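Local coordinates for protein flavodoxin (Aquifex aeolicus, PDB 2ARK) that probably carries electrons at low potential to a range of redox enzymes, using a bound FMN cofactor, at the interface of chains A and B and the interface of chains A and C. Coordinates in Å, arbitrary orientation; residue numbers count along the deposited sequence, not the author numbering. Chains: chain A/B/C, Flavodoxin.

Helix 104-117 of chain A runs from one contact to the other. Its face at A:Ser110, A:Thr113 and A:Met114 packs against chain B in contact 1, while its last residue, A:Asn117, and the following A:Phe118 and A:Gly119 lie beside chain C in contact 2. The centres of the C-alpha atoms of the two contacts are about 15 Å apart. Contact 1 is mainly apolar and contact 2 largely polar. Each belongs to a two-fold symmetric interface and so has a twin with the chains exchanged; together they let one subunit meet two neighbours within the deposited group of four flavodoxins, which may not be the biological assembly.

Contact 1: the interface of chains A and B. Residues chain A 67, 110, 113-114; chain B 64-66, 106.
Helix 104-117 of chain A, through A:Ser110, A:Thr113 and A:Met114, and the loop residue A:Val67 meet the loop B:Met64 to B:Leu66 and the beginning of helix 104-117 of chain B. In the middle lies B:Leu66, which has more of its own surface hidden than any other residue of the patch. Its two methyls touch different parts of A:Ser110: CD1 sits 3.4 Å from the backbone oxygen O of A:Ser110, whereas CD2 faces CB of the same serine. Leucine suits the place because its forked end lets one side chain touch serine, valine and threonine in two directions. CG stands anti to the carbonyl carbon (chi1 -56°), and from there the extended chain carries CD1 on to A:Val67, whose CG2 it meets at 3.8 Å with the side chains at about a right angle. The same methyl also touches CB of A:Met114.

The small A:Ser110 lets the leucine come near the helix and has a second task within its own chain. Its hydroxyl OG accepts a nearly straight hydrogen bond of 3.1 Å from N of A:Val67 (170° at the hydrogen), which ties the valine loop to the helix and probably helps to hold the valine's backbone where CG2 can reach B:Leu66.

A:Met114 and B:Met64, both selenomethionine in the crystal, run aslant to each other, CG of A:Met114 lying 3.9 Å from CB of B:Met64. Their unbranched stems supply the apolar carbon; the selenium ends take no part in this touch. B:Gly65, with positive phi and no side chain, fits the turn leading into B:Leu66.

On the other flank, compact, beta-branched A:Thr113 can stand between leucine and valine. B:Val106 offers it a methyl, and the two side chains slide past each other in opposite directions. Hydroxyl OG1 of A:Thr113 lies 3.7 Å from CD2 of B:Leu66 and 3.6 Å from CG1 of B:Val106.

Contact 2: the interface of chains A and C. Residues chain A 84, 87, 117-119; chain C 126, 180, 185-186.
C:Thr126 turns its methyl CG2 onto the end of helix 104-117 of chain A and the loop after it, 3.9 Å from CA of A:Gly119 and near the backbone oxygen of A:Asn117. A second apolar touch joins CZ of C:Phe186 to CA of A:Gly84 at 4.0 Å; neither glycine has a side chain to hold its partner away.

Threonine suits the boundary because its other branch is polar. Hydroxyl OG1 lies between the backbone N and carbonyl carbon (chi1 46°) and donates to OD2 of A:Asp87 at 2.6 Å, on the syn lone pair of that carboxylate oxygen. C:Arg185 backs this pair: its NH1 donates to the threonine OG1 in a strongly bent bond, though OG1 lies in the guanidinium plane, and forms a salt bridge with OD1 of A:Asp87 at 3.2 Å, whose hydrogen bond is weak. The guanidinium and carboxylate planes stand 83° apart, so the two do not pair flat. The ring of C:Phe186 supports one guanidinium face, with CE1 over its centre. NH2 of C:Arg185 donates to O of A:Gly84 at 2.9 Å, almost in line with the C=O bond (171°).

At the rim, the long C:Arg180 grips the backbone oxygen of A:Asp87 side-on with two nitrogens. A leucine here has neither N-H, and this stretch of the A:Asp87 loop would probably be less firmly tied to chain C. NE of C:Arg180 lies 3.0 Å from O of A:Asp87, in the carbonyl plane, while NH2 approaches from above it.

Contact 1: the interface of chains A and B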
# COMPACT_ATOMS: atom_id res chain seq x y z
N VAL A 67 8.01 8.54 0.97
CA VAL A 67 9.32 8.94 1.53
C VAL A 67 10.11 9.77 0.53
O VAL A 67 10.03 9.51 -0.69
CB VAL A 67 10.35 7.80 1.72
CG1 VAL A 67 10.91 7.74 3.16
CG2 VAL A 67 9.98 6.48 1.07
N SER A 110 4.74 3.85 3.02
CA SER A 110 5.99 3.59 2.27
C SER A 110 7.24 3.60 3.16
O SER A 110 8.19 2.84 2.90
CB SER A 110 6.17 4.55 1.07
OG SER A 110 6.63 5.83 1.49
N THR A 113 7.03 0.20 4.87
CA THR A 113 7.40 -0.90 4.00
C THR A 113 8.90 -1.01 3.84
O THR A 113 9.44 -2.10 3.72
CB THR A 113 6.56 -0.96 2.67
OG1 THR A 113 7.41 -1.00 1.51
CG2 THR A 113 5.61 0.15 2.59
N MSE A 114 9.56 0.12 3.87
CA MSE A 114 10.99 0.20 3.83
C MSE A 114 11.57 -0.39 5.13
O MSE A 114 12.51 -1.19 5.09
CB MSE A 114 11.34 1.66 3.66
CG MSE A 114 12.72 1.94 3.24
SE MSE A 114 13.04 3.89 3.12
CE MSE A 114 12.52 4.56 5.02
N MSE B 64 14.47 -2.02 -1.22
CA MSE B 64 13.75 -2.03 0.05
C MSE B 64 12.23 -1.98 -0.12
O MSE B 64 11.56 -1.30 0.65
CB MSE B 64 14.22 -0.90 1.00
CG MSE B 64 15.74 -0.79 1.21
SE MSE B 64 16.53 -2.53 1.78
CE MSE B 64 18.63 -1.99 1.68
N GLY B 65 11.70 -2.69 -1.14
CA GLY B 65 10.26 -2.73 -1.48
C GLY B 65 9.69 -1.50 -2.19
O GLY B 65 8.47 -1.40 -2.36
N LEU B 66 10.55 -0.57 -2.59
CA LEU B 66 10.13 0.68 -3.22
C LEU B 66 10.93 1.03 -4.48
O LEU B 66 11.99 0.43 -4.74
CB LEU B 66 10.28 1.80 -2.21
CG LEU B 66 9.55 1.67 -0.86
CD1 LEU B 66 9.95 2.81 0.01
CD2 LEU B 66 8.06 1.62 -1.03
N VAL B 106 4.93 -4.58 -4.32
CA VAL B 106 4.93 -3.45 -3.45
C VAL B 106 5.71 -2.30 -4.10
O VAL B 106 5.26 -1.13 -4.06
CB VAL B 106 5.48 -3.87 -2.03
CG1 VAL B 106 5.57 -2.68 -1.11
CG2 VAL B 106 4.57 -4.90 -1.39

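Contact 2: the interface of chains A and C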
# COMPACT_ATOMS: atom_id res chain seq x y z
N GLY A 84 19.95 -7.40 6.84
CA GLY A 84 19.96 -8.82 7.12
C GLY A 84 20.54 -9.12 8.48
O GLY A 84 20.37 -10.21 8.97
N ASP A 87 17.68 -7.30 12.15
CA ASP A 87 16.27 -7.66 12.31
C ASP A 87 15.79 -7.47 13.74
O ASP A 87 16.55 -7.65 14.68
CB ASP A 87 16.05 -9.12 11.95
CG ASP A 87 16.37 -9.44 10.49
OD1 ASP A 87 17.51 -9.19 10.05
OD2 ASP A 87 15.47 -9.96 9.80
N ASN A 117 11.25 -4.10 5.40
CA ASN A 117 12.17 -4.80 4.54
C ASN A 117 13.44 -5.17 5.29
O ASN A 117 14.06 -6.18 4.98
CB ASN A 117 12.47 -3.94 3.31
CG ASN A 117 12.98 -4.74 2.16
OD1 ASN A 117 14.18 -5.00 2.07
ND2 ASN A 117 12.08 -5.11 1.25
N PHE A 118 13.80 -4.37 6.29
CA PHE A 118 14.97 -4.65 7.11
C PHE A 118 14.67 -5.61 8.26
O PHE A 118 15.51 -5.80 9.14
CB PHE A 118 15.55 -3.35 7.68
CG PHE A 118 16.46 -2.62 6.73
CD1 PHE A 118 15.94 -1.72 5.79
CD2 PHE A 118 17.84 -2.82 6.78
CE1 PHE A 118 16.78 -1.03 4.91
CE2 PHE A 118 18.70 -2.14 5.91
CZ PHE A 118 18.16 -1.23 4.98
N GLY A 119 13.48 -6.20 8.27
CA GLY A 119 13.11 -7.16 9.25
C GLY A 119 12.73 -6.55 10.58
O GLY A 119 12.68 -7.26 11.60
N THR C 126 13.35 -11.29 6.34
CA THR C 126 14.47 -11.01 5.45
C THR C 126 15.02 -12.27 4.79
O THR C 126 15.43 -12.22 3.62
CB THR C 126 15.63 -10.33 6.21
OG1 THR C 126 15.88 -11.03 7.44
CG2 THR C 126 15.32 -8.89 6.50
N ARG C 180 20.54 -12.90 14.20
CA ARG C 180 21.11 -11.85 13.35
C ARG C 180 22.34 -12.30 12.57
O ARG C 180 22.53 -11.89 11.40
CB ARG C 180 21.40 -10.57 14.15
CG ARG C 180 20.15 -9.75 14.44
CD ARG C 180 20.45 -8.67 15.42
NE ARG C 180 19.38 -7.67 15.51
CZ ARG C 180 19.40 -6.62 16.33
NH1 ARG C 180 20.42 -6.42 17.16
NH2 ARG C 180 18.39 -5.77 16.32
N ARG C 185 20.32 -18.36 7.34
CA ARG C 185 19.13 -17.61 7.04
C ARG C 185 19.10 -17.19 5.57
O ARG C 185 18.06 -16.75 5.06
CB ARG C 185 19.05 -16.39 7.96
CG ARG C 185 18.66 -16.71 9.42
CD ARG C 185 18.71 -15.44 10.28
NE ARG C 185 18.04 -14.33 9.61
CZ ARG C 185 18.45 -13.07 9.59
NH1 ARG C 185 17.75 -12.18 8.92
NH2 ARG C 185 19.55 -12.71 10.24
N PHE C 186 20.23 -17.35 4.88
CA PHE C 186 20.36 -16.91 3.48
C PHE C 186 20.93 -17.99 2.58
O PHE C 186 22.12 -18.25 2.59
CB PHE C 186 21.16 -15.57 3.38
CG PHE C 186 20.51 -14.46 4.15
CD1 PHE C 186 20.87 -14.20 5.48
CD2 PHE C 186 19.46 -13.73 3.58
CE1 PHE C 186 20.21 -13.21 6.22
CE2 PHE C 186 18.79 -12.73 4.33
CZ PHE C 186 19.17 -12.48 5.63